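Local coordinates for protein glycerol kinase, putative (Plasmodium falciparum, PDB 2W40) that probably phosphorylates glycerol with ATP to give sn-glycerol 3-phosphate, and belongs to the FGGY family of the sugar kinase/Hsp70/actin superfamily, at residues W44-I50 with P98-V104; G279-V283 with K302-L307; A333-M337 with V381-L385; G255-F259 with L411-G415. One frame throughout, in Å; residues are numbered along the deposited sequence.

Overall arrangement
Two actin-like domains make up this FGGY kinase, and the contacts sample both. Contact 1 lies in the N-terminal part, on the opposite side of the chain's centre from contacts 2 and 4, its centre 32 Å and 30 Å from theirs. Contacts 2 and 4 reach the same mixed sheet of the C-terminal part and touch, with centres 17 Å apart. Contact 3 packs two helices, its centre 24 Å from that of contact 4, and strand 411-414 follows helix 377-403. Around the ADP site, empty in this chain, contact 3 contributes Ser334, the side chain of Tyr45 in contact 1 is about 5 Å from that of Thr270, and that of Asp414 in contact 4 about 8 Å from Gly416.

Contact 1 of 4, residues W44-I50 with P98-V104; sequences WYEHDPI and PLYNAIV. With EDO (1,2-ethanediol), chain B.
Trp44, extended, brings CZ3 within 3.4 Å of Tyr100 OH. Tyr45 O accepts from Val104 N at 2.9 Å, and Tyr45 CD2 rests 3.7 Å from Val104 CB; the hydroxyl bonds to Gln37. Next comes a two-residue antiparallel ladder, separate from the central sheet of the N-terminal domain, tying the start of helix 49-70 to the loop around 98-104; the Val104 side chain is about 8 Å from a bound glycerol. Glu46 faces Ile103 in a non-hydrogen-bonded pair (CA to CA 4.7 Å), and His47 faces Ala102 in a hydrogen-bonded pair (CA to CA 5.0 Å), closed by His47 N to Ala102 O at 3.1 Å and Ala102 N to His47 O at 2.9 Å. The long Glu46 chain (m, t) reaches Tyr100, whose OH donates to Glu46 OE2 at 2.7 Å. The His47 ring lies under Val104 CG2 in a CH-pi contact, and its NE2 is hydrogen-bonded to Gln37. Asp48 (chi1 t) N-caps helix 49-70, OD1 accepting from Ile50 N at 2.9 Å. Pro49 suits the first turn, where a backbone N-H would have no preceding carbonyl to bond; its CG packs 4.0 Å from Pro98 CG. An ethanediol, probably from the crystallisation liquor, donates from O2 to Glu46 OE1 (2.7 Å) and from O1 to Tyr100 OH (2.6 Å). With Arg109 as salt-bridge partner, the Glu46 carboxylate is paired by charge and hydrogen bonds, whereas apolar packing holds the proline end.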
loop_
_atom_site.group_PDB
_atom_site.type_symbol
_atom_site.label_atom_id
_atom_site.label_comp_id
_atom_site.label_asym_id
_atom_site.label_seq_id
_atom_site.Cartn_x
_atom_site.Cartn_y
_atom_site.Cartn_z
ATOM N N TRP C 44 -18.705 -1.466 4.646
ATOM C CA TRP C 44 -19.587 -1.328 5.799
ATOM C C TRP C 44 -18.822 -0.560 6.870
ATOM O O TRP C 44 -17.611 -0.772 7.078
ATOM C CB TRP C 44 -19.928 -2.693 6.360
ATOM C CG TRP C 44 -20.907 -3.433 5.516
ATOM C CD1 TRP C 44 -21.065 -3.343 4.151
ATOM C CD2 TRP C 44 -21.968 -4.224 5.996
ATOM N NE1 TRP C 44 -22.132 -4.135 3.753
ATOM C CE2 TRP C 44 -22.720 -4.656 4.868
ATOM C CE3 TRP C 44 -22.379 -4.645 7.268
ATOM C CZ2 TRP C 44 -23.832 -5.452 5.005
ATOM C CZ3 TRP C 44 -23.475 -5.489 7.377
ATOM C CH2 TRP C 44 -24.208 -5.849 6.243
ATOM N N TYR C 45 -19.544 0.322 7.572
ATOM C CA TYR C 45 -18.982 1.126 8.646
ATOM C C TYR C 45 -20.129 1.406 9.612
ATOM O O TYR C 45 -21.086 2.125 9.298
ATOM C CB TYR C 45 -18.381 2.414 8.119
ATOM C CG TYR C 45 -17.263 3.011 8.937
ATOM C CD1 TYR C 45 -16.007 3.338 8.410
ATOM C CD2 TYR C 45 -17.475 3.280 10.286
ATOM C CE1 TYR C 45 -15.021 4.026 9.211
ATOM C CE2 TYR C 45 -16.543 3.920 11.096
ATOM C CZ TYR C 45 -15.312 4.311 10.536
ATOM O OH TYR C 45 -14.365 4.916 11.255
ATOM N N GLU C 46 -19.997 0.795 10.806
ATOM C CA GLU C 46 -20.987 0.898 11.847
ATOM C C GLU C 46 -20.397 1.282 13.233
ATOM O O GLU C 46 -19.191 1.064 13.555
ATOM C CB GLU C 46 -21.681 -0.450 12.014
ATOM C CG GLU C 46 -22.387 -0.932 10.770
ATOM C CD GLU C 46 -23.115 -2.296 10.841
ATOM O OE1 GLU C 46 -23.103 -2.983 11.863
ATOM O OE2 GLU C 46 -23.672 -2.671 9.788
ATOM N N HIS C 47 -21.280 1.854 14.053
ATOM C CA HIS C 47 -20.980 2.088 15.485
ATOM C C HIS C 47 -22.071 1.365 16.311
ATOM O O HIS C 47 -23.226 1.278 15.919
ATOM C CB HIS C 47 -21.043 3.566 15.831
ATOM C CG HIS C 47 -19.963 4.419 15.192
ATOM N ND1 HIS C 47 -20.158 5.762 14.910
ATOM C CD2 HIS C 47 -18.690 4.141 14.804
ATOM C CE1 HIS C 47 -19.071 6.254 14.338
ATOM N NE2 HIS C 47 -18.157 5.296 14.268
ATOM N N ASP C 48 -21.745 0.980 17.533
ATOM C CA ASP C 48 -22.670 0.459 18.519
ATOM C C ASP C 48 -23.283 1.640 19.271
ATOM O O ASP C 48 -22.571 2.324 19.969
ATOM C CB ASP C 48 -21.877 -0.407 19.533
ATOM C CG ASP C 48 -22.733 -1.000 20.604
ATOM O OD1 ASP C 48 -23.871 -0.483 20.794
ATOM O OD2 ASP C 48 -22.235 -1.983 21.284
ATOM N N PRO C 49 -24.569 1.912 19.094
ATOM C CA PRO C 49 -25.151 3.102 19.760
ATOM C C PRO C 49 -25.195 3.068 21.276
ATOM O O PRO C 49 -25.259 4.137 21.886
ATOM C CB PRO C 49 -26.607 3.179 19.196
ATOM C CG PRO C 49 -26.689 2.179 18.264
ATOM C CD PRO C 49 -25.615 1.212 18.334
ATOM N N ILE C 50 -25.264 1.864 21.852
ATOM C CA ILE C 50 -25.283 1.696 23.258
ATOM C C ILE C 50 -23.884 1.919 23.816
ATOM O O ILE C 50 -23.705 2.605 24.862
ATOM C CB ILE C 50 -25.930 0.337 23.629
ATOM C CG1 ILE C 50 -27.402 0.383 23.180
ATOM C CG2 ILE C 50 -25.733 0.049 25.122
ATOM C CD1 ILE C 50 -28.049 -0.950 23.258
ATOM N N PRO C 98 -32.218 0.094 20.013
ATOM C CA PRO C 98 -31.838 0.187 18.607
ATOM C C PRO C 98 -32.290 -1.038 17.854
ATOM O O PRO C 98 -32.171 -2.139 18.369
ATOM C CB PRO C 98 -30.299 0.253 18.631
ATOM C CG PRO C 98 -29.990 0.741 19.933
ATOM C CD PRO C 98 -31.031 0.222 20.888
ATOM N N LEU C 99 -32.757 -0.826 16.629
ATOM C CA LEU C 99 -33.186 -1.944 15.813
ATOM C C LEU C 99 -32.026 -2.454 14.963
ATOM O O LEU C 99 -32.168 -3.486 14.306
ATOM C CB LEU C 99 -34.415 -1.522 15.004
ATOM C CG LEU C 99 -35.663 -1.145 15.805
ATOM C CD1 LEU C 99 -36.615 -0.568 14.838
ATOM C CD2 LEU C 99 -36.331 -2.334 16.395
ATOM N N TYR C 100 -30.935 -1.674 14.885
ATOM C CA TYR C 100 -29.748 -2.003 14.178
ATOM C C TYR C 100 -28.649 -1.105 14.687
ATOM O O TYR C 100 -28.939 -0.124 15.302
ATOM C CB TYR C 100 -29.976 -1.788 12.678
ATOM C CG TYR C 100 -28.852 -2.417 11.816
ATOM C CD1 TYR C 100 -28.894 -3.747 11.500
ATOM C CD2 TYR C 100 -27.779 -1.656 11.285
ATOM C CE1 TYR C 100 -27.827 -4.339 10.752
ATOM C CE2 TYR C 100 -26.802 -2.189 10.520
ATOM C CZ TYR C 100 -26.808 -3.541 10.223
ATOM O OH TYR C 100 -25.829 -4.193 9.480
ATOM N N ASN C 101 -27.387 -1.446 14.419
ATOM C CA ASN C 101 -26.272 -0.523 14.716
ATOM C C ASN C 101 -26.471 0.830 14.054
ATOM O O ASN C 101 -27.180 0.969 13.075
ATOM C CB ASN C 101 -24.940 -1.081 14.272
ATOM C CG ASN C 101 -24.286 -2.085 15.264
ATOM O OD1 ASN C 101 -23.403 -2.906 14.842
ATOM N ND2 ASN C 101 -24.710 -2.117 16.467
ATOM N N ALA C 102 -25.739 1.834 14.522
ATOM C CA ALA C 102 -25.601 3.055 13.739
ATOM C C ALA C 102 -24.870 2.676 12.422
ATOM O O ALA C 102 -23.875 2.025 12.450
ATOM C CB ALA C 102 -24.833 4.148 14.521
ATOM N N ILE C 103 -25.346 3.199 11.265
ATOM C CA ILE C 103 -24.640 3.156 10.026
ATOM C C ILE C 103 -24.017 4.537 9.795
ATOM O O ILE C 103 -24.718 5.566 9.764
ATOM C CB ILE C 103 -25.530 2.791 8.821
ATOM C CG1 ILE C 103 -26.146 1.368 9.039
ATOM C CG2 ILE C 103 -24.661 2.750 7.544
ATOM C CD1 ILE C 103 -27.128 0.912 7.965
ATOM N N VAL C 104 -22.672 4.525 9.771
ATOM C CA VAL C 104 -21.872 5.768 9.881
ATOM C C VAL C 104 -21.872 6.467 8.540
ATOM O O VAL C 104 -22.067 5.844 7.439
ATOM C CB VAL C 104 -20.446 5.440 10.443
ATOM C CG1 VAL C 104 -19.574 6.635 10.677
ATOM C CG2 VAL C 104 -20.567 4.708 11.801
HETATM C C1 EDO B . -25.523 -7.154 10.620
HETATM O O1 EDO B . -26.129 -6.812 9.259
HETATM C C2 EDO B . -24.339 -6.471 11.425
HETATM O O2 EDO B . -24.608 -5.243 12.274
#

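Contact 2 of 4, residues G279-V283 with K302-L307; sequences GEKVV and KPKYAL
A loop edge rests here on a strand: residues 279-283, leaving strand 272-279 on the way to strand 290-295, lie along the start of strand 304-311 in the mixed sheet of the C-terminal part. One backbone hydrogen bond joins them, Tyr305 N to Gly279 O at 2.9 Å and nearly linear (174°), and Lys304 CA approaches the same Gly279 O at 3.4 Å. Gly279 has phi/psi of 64/-146, and its positive phi favours glycine. Glu280 and Lys304 have CA atoms 4.8 Å apart. The course is antiparallel only at Gly279 and Glu280; the chain then turns, and Lys281 to Val283 pass back over the strand in its own direction, Val283 CA 7.1 Å from Leu307 CA. Side chains and water fill the gap. Tyr305 (chi1 m) lays its ring under Val282, whose CG2 stands 3.5 Å from the centroid in a CH-pi contact, an aromatic face being a good seat for a branched methyl; the hydroxyl bonds to Ile195 O. Val283 CG1 meets Leu307 CD1 at 3.8 Å. Water 1 spans Glu280 O (2.9 Å) and Pro303 O (2.8 Å). At the solvent-facing end, Glu280 OE1 stays 4.2 Å from Lys302 NZ, beyond a salt bridge, so water 3 links them, at 2.5 Å from Glu280 OE1 and 3.2 Å from Lys302 NZ, and water 2 joins Glu280 OE2 (2.5 Å) to Lys302 O (2.8 Å).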
loop_
_atom_site.group_PDB
_atom_site.type_symbol
_atom_site.label_atom_id
_atom_site.label_comp_id
_atom_site.label_asym_id
_atom_site.label_seq_id
_atom_site.Cartn_x
_atom_site.Cartn_y
_atom_site.Cartn_z
ATOM N N GLY C 279 -24.012 33.620 3.620
ATOM C CA GLY C 279 -25.018 34.565 4.157
ATOM C C GLY C 279 -26.428 33.979 4.059
ATOM O O GLY C 279 -26.619 32.764 4.148
ATOM N N GLU C 280 -27.423 34.833 3.832
ATOM C CA GLU C 280 -28.828 34.351 3.723
ATOM C C GLU C 280 -29.191 33.686 2.358
ATOM O O GLU C 280 -30.300 33.154 2.205
ATOM C CB GLU C 280 -29.786 35.518 4.032
ATOM C CG GLU C 280 -29.751 35.910 5.519
ATOM C CD GLU C 280 -30.662 37.133 5.829
ATOM O OE1 GLU C 280 -31.232 37.758 4.857
ATOM O OE2 GLU C 280 -30.783 37.417 7.043
ATOM N N LYS C 281 -28.257 33.748 1.391
ATOM C CA LYS C 281 -28.469 33.286 0.019
ATOM C C LYS C 281 -28.122 31.814 -0.029
ATOM O O LYS C 281 -27.055 31.392 0.447
ATOM C CB LYS C 281 -27.541 34.043 -0.948
ATOM C CG LYS C 281 -27.662 33.607 -2.458
ATOM C CD LYS C 281 -26.712 34.379 -3.449
ATOM C CE LYS C 281 -26.665 33.701 -4.840
ATOM N NZ LYS C 281 -27.460 32.318 -4.926
ATOM N N VAL C 282 -29.019 31.054 -0.621
ATOM C CA VAL C 282 -28.790 29.654 -0.952
ATOM C C VAL C 282 -28.016 29.645 -2.257
ATOM O O VAL C 282 -28.493 30.140 -3.324
ATOM C CB VAL C 282 -30.102 28.947 -1.152
ATOM C CG1 VAL C 282 -29.911 27.461 -1.590
ATOM C CG2 VAL C 282 -30.961 29.096 0.137
ATOM N N VAL C 283 -26.845 29.071 -2.210
ATOM C CA VAL C 283 -26.021 28.917 -3.386
ATOM C C VAL C 283 -25.946 27.457 -3.757
ATOM O O VAL C 283 -25.570 26.671 -2.954
ATOM C CB VAL C 283 -24.611 29.502 -3.177
ATOM C CG1 VAL C 283 -23.759 29.317 -4.393
ATOM C CG2 VAL C 283 -24.696 30.986 -2.742
ATOM N N LYS C 302 -33.787 34.244 9.884
ATOM C CA LYS C 302 -33.453 33.611 8.640
ATOM C C LYS C 302 -32.117 32.813 8.801
ATOM O O LYS C 302 -31.148 33.291 9.388
ATOM C CB LYS C 302 -33.324 34.631 7.489
ATOM C CG LYS C 302 -34.565 35.477 7.239
ATOM C CD LYS C 302 -34.386 36.293 5.980
ATOM C CE LYS C 302 -35.627 37.143 5.649
ATOM N NZ LYS C 302 -35.386 37.868 4.298
ATOM N N PRO C 303 -32.063 31.597 8.250
ATOM C CA PRO C 303 -30.830 30.857 8.370
ATOM C C PRO C 303 -29.688 31.435 7.579
ATOM O O PRO C 303 -29.916 32.076 6.539
ATOM C CB PRO C 303 -31.212 29.481 7.803
ATOM C CG PRO C 303 -32.337 29.690 6.962
ATOM C CD PRO C 303 -33.074 30.860 7.475
ATOM N N LYS C 304 -28.462 31.192 8.018
ATOM C CA LYS C 304 -27.283 31.432 7.200
ATOM C C LYS C 304 -26.937 30.068 6.575
ATOM O O LYS C 304 -27.016 29.044 7.229
ATOM C CB LYS C 304 -26.109 31.950 8.008
ATOM C CG LYS C 304 -26.384 33.324 8.721
ATOM C CD LYS C 304 -26.818 34.461 7.802
ATOM C CE LYS C 304 -27.085 35.813 8.563
ATOM N NZ LYS C 304 -25.862 36.619 8.635
ATOM N N TYR C 305 -26.665 30.141 5.295
ATOM C CA TYR C 305 -26.309 29.004 4.463
ATOM C C TYR C 305 -24.814 28.885 4.268
ATOM O O TYR C 305 -24.065 29.777 4.540
ATOM C CB TYR C 305 -27.059 29.097 3.129
ATOM C CG TYR C 305 -28.492 28.828 3.274
ATOM C CD1 TYR C 305 -28.955 27.508 3.219
ATOM C CD2 TYR C 305 -29.429 29.856 3.452
ATOM C CE1 TYR C 305 -30.319 27.243 3.328
ATOM C CE2 TYR C 305 -30.819 29.624 3.517
ATOM C CZ TYR C 305 -31.281 28.315 3.464
ATOM O OH TYR C 305 -32.597 27.983 3.625
ATOM N N ALA C 306 -24.413 27.770 3.687
ATOM C CA ALA C 306 -23.009 27.458 3.455
ATOM C C ALA C 306 -22.895 26.571 2.212
ATOM O O ALA C 306 -23.864 25.922 1.767
ATOM C CB ALA C 306 -22.327 26.818 4.617
ATOM N N LEU C 307 -21.713 26.570 1.654
ATOM C CA LEU C 307 -21.213 25.586 0.635
ATOM C C LEU C 307 -20.203 24.766 1.350
ATOM O O LEU C 307 -19.415 25.294 2.128
ATOM C CB LEU C 307 -20.655 26.256 -0.611
ATOM C CG LEU C 307 -21.622 26.633 -1.652
ATOM C CD1 LEU C 307 -20.914 27.393 -2.861
ATOM C CD2 LEU C 307 -22.457 25.478 -2.236
HETATM O O HOH W 1 -31.838 32.749 4.646
HETATM O O HOH W 2 -30.188 35.880 8.903
HETATM O O HOH W 3 -32.887 39.606 5.114
HETATM O O HOH W 4 -25.316 28.159 0.179
#

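Contact 3 of 4, residues A333-M337 with V381-L385; sequences ASDIM and VRALL
Both segments are alpha-helical, marked by Met337 N to Ala333 O at 2.9 Å and Leu385 N to Val381 O at 3.1 Å. Their short axes pass 10.1 Å apart and cross steeply, at a signed angle of -103°, so that little backbone runs side by side; the CA atoms come nearest at Met337 and Arg382, 6.2 Å, and Ala333 CA lies 7.6 Å from Val381 CA. Ile336 and Met337 meet Val381, Arg382 and Leu385, the one-turn spacing of Val381 and Leu385 placing both on the same side of helix 377-403. Ile336 (m, t) sets CD1 3.5 Å from Val381 CG1. The small Ala333 suits the approach of Leu385, with Ala333 CB 4.0 Å from Leu385 CD1. In the actin-like C-terminal domain this packing carries part of the nucleotide pocket: Ser334, whose CA-to-CB bond points away from helix 377-403, binds ADP in another structure of the protein. Flexible Met337 (m, t, p) bends its thioether across the gap, SD 3.8 Å from Leu385 CD1. Its CE lies over one face of the Arg382 guanidinium, 3.6 Å from Arg382 CZ; the extended Arg382 chain pairs with Glu386 in a salt bridge and donates to Cys340 O.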
loop_
_atom_site.group_PDB
_atom_site.type_symbol
_atom_site.label_atom_id
_atom_site.label_comp_id
_atom_site.label_asym_id
_atom_site.label_seq_id
_atom_site.Cartn_x
_atom_site.Cartn_y
_atom_site.Cartn_z
ATOM N N ALA C 333 3.397 11.948 12.792
ATOM C CA ALA C 333 3.194 12.369 11.466
ATOM C C ALA C 333 4.046 13.629 11.158
ATOM O O ALA C 333 4.534 13.774 10.018
ATOM C CB ALA C 333 1.710 12.621 11.259
ATOM N N SER C 334 4.286 14.527 12.150
ATOM C CA SER C 334 5.110 15.704 11.868
ATOM C C SER C 334 6.557 15.300 11.628
ATOM O O SER C 334 7.232 15.733 10.654
ATOM C CB SER C 334 5.043 16.735 13.036
ATOM O OG SER C 334 5.947 17.852 12.869
ATOM N N ASP C 335 7.042 14.483 12.547
ATOM C CA ASP C 335 8.428 14.025 12.461
ATOM C C ASP C 335 8.606 13.266 11.147
ATOM O O ASP C 335 9.577 13.511 10.390
ATOM C CB ASP C 335 8.781 13.129 13.634
ATOM C CG ASP C 335 9.134 13.922 14.900
ATOM O OD1 ASP C 335 9.474 15.164 14.788
ATOM O OD2 ASP C 335 9.020 13.320 16.014
ATOM N N ILE C 336 7.628 12.437 10.814
ATOM C CA ILE C 336 7.637 11.737 9.469
ATOM C C ILE C 336 7.697 12.752 8.344
ATOM O O ILE C 336 8.487 12.612 7.434
ATOM C CB ILE C 336 6.440 10.772 9.212
ATOM C CG1 ILE C 336 6.578 9.481 9.970
ATOM C CG2 ILE C 336 6.286 10.379 7.680
ATOM C CD1 ILE C 336 5.323 8.533 9.852
ATOM N N MET C 337 6.901 13.796 8.374
ATOM C CA MET C 337 7.047 14.801 7.315
ATOM C C MET C 337 8.315 15.691 7.348
ATOM O O MET C 337 8.789 16.137 6.292
ATOM C CB MET C 337 5.748 15.575 7.174
ATOM C CG MET C 337 4.737 14.734 6.345
ATOM S SD MET C 337 3.349 15.744 5.972
ATOM C CE MET C 337 3.806 16.768 4.581
ATOM N N VAL C 381 2.979 6.861 4.467
ATOM C CA VAL C 381 2.323 7.788 5.414
ATOM C C VAL C 381 2.265 9.220 4.881
ATOM O O VAL C 381 1.170 9.831 4.819
ATOM C CB VAL C 381 3.014 7.685 6.829
ATOM C CG1 VAL C 381 2.459 8.804 7.778
ATOM C CG2 VAL C 381 2.799 6.309 7.361
ATOM N N ARG C 382 3.407 9.740 4.448
ATOM C CA ARG C 382 3.477 11.093 3.865
ATOM C C ARG C 382 2.563 11.229 2.675
ATOM O O ARG C 382 1.913 12.237 2.528
ATOM C CB ARG C 382 4.942 11.468 3.521
ATOM C CG ARG C 382 5.035 12.832 2.946
ATOM C CD ARG C 382 6.424 13.304 2.606
ATOM N NE ARG C 382 6.187 14.547 1.925
ATOM C CZ ARG C 382 6.407 15.769 2.372
ATOM N NH1 ARG C 382 7.131 15.996 3.477
ATOM N NH2 ARG C 382 5.957 16.769 1.653
ATOM N N ALA C 383 2.483 10.178 1.854
ATOM C CA ALA C 383 1.731 10.279 0.590
ATOM C C ALA C 383 0.217 10.404 0.988
ATOM O O ALA C 383 -0.575 11.092 0.368
ATOM C CB ALA C 383 1.984 8.977 -0.337
ATOM N N LEU C 384 -0.176 9.640 2.023
ATOM C CA LEU C 384 -1.620 9.681 2.465
ATOM C C LEU C 384 -1.939 11.169 2.897
ATOM O O LEU C 384 -2.941 11.756 2.471
ATOM C CB LEU C 384 -1.975 8.703 3.552
ATOM C CG LEU C 384 -3.425 8.754 3.986
ATOM C CD1 LEU C 384 -4.077 7.387 4.211
ATOM C CD2 LEU C 384 -3.624 9.691 5.198
ATOM N N LEU C 385 -0.988 11.755 3.637
ATOM C CA LEU C 385 -1.149 13.121 4.166
ATOM C C LEU C 385 -1.170 14.114 3.031
ATOM O O LEU C 385 -2.043 14.989 2.933
ATOM C CB LEU C 385 -0.019 13.386 5.140
ATOM C CG LEU C 385 -0.149 12.595 6.451
ATOM C CD1 LEU C 385 1.109 12.923 7.310
ATOM C CD2 LEU C 385 -1.443 12.860 7.207
#

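Contact 4 of 4, residues G255-F259 with L411-G415; sequences GQAIF and LRCDG
A Schellman motif ends helix 248-255, and the turn after it packs against strand 411-414, an inner strand of the mixed sheet in the actin-like C-terminal domain. Ala257 takes left-handed angles (54/41), as the motif requires, and Ile258 (-88/74) then centres an inverse gamma turn, closed by a weak bond from Phe259 N to Ala257 O at 3.0 Å. The backbones stay apart, 7.4 Å between Gln256 CA and Arg412 CA, so side chains bridge the gap. Gln256 (m, m) inserts its amide between two charged groups: its CD is 3.8 Å from Arg412 NE and 3.7 Å from Asp414 OD1, and a neutral side chain of this length spans them. Arg412 and Asp414 share one side of the strand, and Asp414 OD2 bonds to Thr267. Ile258 CG2 packs 4.2 Å from Arg412 CD. Beyond, water 5 donates to Gly255 O at 3.0 Å and accepts weakly from Arg412 NH2 at 3.3 Å.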
loop_
_atom_site.group_PDB
_atom_site.type_symbol
_atom_site.label_atom_id
_atom_site.label_comp_id
_atom_site.label_asym_id
_atom_site.label_seq_id
_atom_site.Cartn_x
_atom_site.Cartn_y
_atom_site.Cartn_z
ATOM N N GLY C 255 -17.527 28.152 16.409
ATOM C CA GLY C 255 -16.261 28.269 17.144
ATOM C C GLY C 255 -15.138 29.045 16.483
ATOM O O GLY C 255 -14.252 29.557 17.203
ATOM N N GLN C 256 -15.187 29.141 15.154
ATOM C CA GLN C 256 -14.155 29.900 14.402
ATOM C C GLN C 256 -14.720 31.347 14.153
ATOM O O GLN C 256 -14.060 32.156 13.457
ATOM C CB GLN C 256 -13.882 29.230 13.094
ATOM C CG GLN C 256 -13.069 27.975 13.072
ATOM C CD GLN C 256 -11.580 28.252 13.023
ATOM O OE1 GLN C 256 -10.802 27.406 12.622
ATOM N NE2 GLN C 256 -11.205 29.373 13.477
ATOM N N ALA C 257 -15.950 31.623 14.550
ATOM C CA ALA C 257 -16.687 32.917 14.292
ATOM C C ALA C 257 -16.747 33.303 12.809
ATOM O O ALA C 257 -16.574 34.466 12.492
ATOM C CB ALA C 257 -16.076 34.125 15.076
ATOM N N ILE C 258 -16.979 32.322 11.924
ATOM C CA ILE C 258 -17.109 32.603 10.514
ATOM C C ILE C 258 -18.600 32.917 10.256
ATOM O O ILE C 258 -19.439 32.191 9.681
ATOM C CB ILE C 258 -16.411 31.575 9.618
ATOM C CG1 ILE C 258 -17.173 30.337 9.681
ATOM C CG2 ILE C 258 -14.795 31.417 9.911
ATOM C CD1 ILE C 258 -17.045 29.550 8.266
ATOM N N PHE C 259 -18.980 34.105 10.699
ATOM C CA PHE C 259 -20.348 34.564 10.670
ATOM C C PHE C 259 -20.682 35.476 9.532
ATOM O O PHE C 259 -21.882 35.779 9.340
ATOM C CB PHE C 259 -20.664 35.340 11.991
ATOM C CG PHE C 259 -20.503 34.538 13.248
ATOM C CD1 PHE C 259 -21.160 33.331 13.382
ATOM C CD2 PHE C 259 -19.669 34.926 14.272
ATOM C CE1 PHE C 259 -21.070 32.627 14.591
ATOM C CE2 PHE C 259 -19.534 34.201 15.440
ATOM C CZ PHE C 259 -20.187 33.036 15.578
ATOM N N LEU C 411 -8.007 31.136 4.857
ATOM C CA LEU C 411 -8.744 29.956 5.219
ATOM C C LEU C 411 -8.420 29.750 6.650
ATOM O O LEU C 411 -7.254 29.551 6.967
ATOM C CB LEU C 411 -8.315 28.729 4.340
ATOM C CG LEU C 411 -9.138 27.418 4.587
ATOM C CD1 LEU C 411 -10.667 27.714 4.319
ATOM C CD2 LEU C 411 -8.515 26.219 3.685
ATOM N N ARG C 412 -9.418 29.780 7.529
ATOM C CA ARG C 412 -9.215 29.542 8.959
ATOM C C ARG C 412 -9.319 28.028 9.170
ATOM O O ARG C 412 -10.324 27.427 8.755
ATOM C CB ARG C 412 -10.270 30.214 9.825
ATOM C CG ARG C 412 -10.206 31.692 9.718
ATOM C CD ARG C 412 -10.886 32.441 10.896
ATOM N NE ARG C 412 -10.705 31.916 12.295
ATOM C CZ ARG C 412 -9.747 32.237 13.217
ATOM N NH1 ARG C 412 -8.757 33.114 12.980
ATOM N NH2 ARG C 412 -9.792 31.685 14.424
ATOM N N CYS C 413 -8.365 27.446 9.854
ATOM C CA CYS C 413 -8.203 26.001 9.986
ATOM C C CYS C 413 -8.113 25.629 11.441
ATOM O O CYS C 413 -7.566 26.341 12.288
ATOM C CB CYS C 413 -6.964 25.464 9.210
ATOM S SG CYS C 413 -7.091 25.621 7.391
ATOM N N ASP C 414 -8.630 24.442 11.724
ATOM C CA ASP C 414 -8.577 23.900 13.019
ATOM C C ASP C 414 -8.460 22.406 13.004
ATOM O O ASP C 414 -8.766 21.766 12.054
ATOM C CB ASP C 414 -9.833 24.345 13.752
ATOM C CG ASP C 414 -11.181 23.888 13.057
ATOM O OD1 ASP C 414 -11.710 24.618 12.121
ATOM O OD2 ASP C 414 -11.609 22.755 13.447
ATOM N N GLY C 415 -8.024 21.859 14.103
ATOM C CA GLY C 415 -7.898 20.389 14.264
ATOM C C GLY C 415 -6.544 19.929 14.697
ATOM O O GLY C 415 -5.541 20.575 14.551
HETATM O O HOH W 5 -11.394 30.257 16.919
#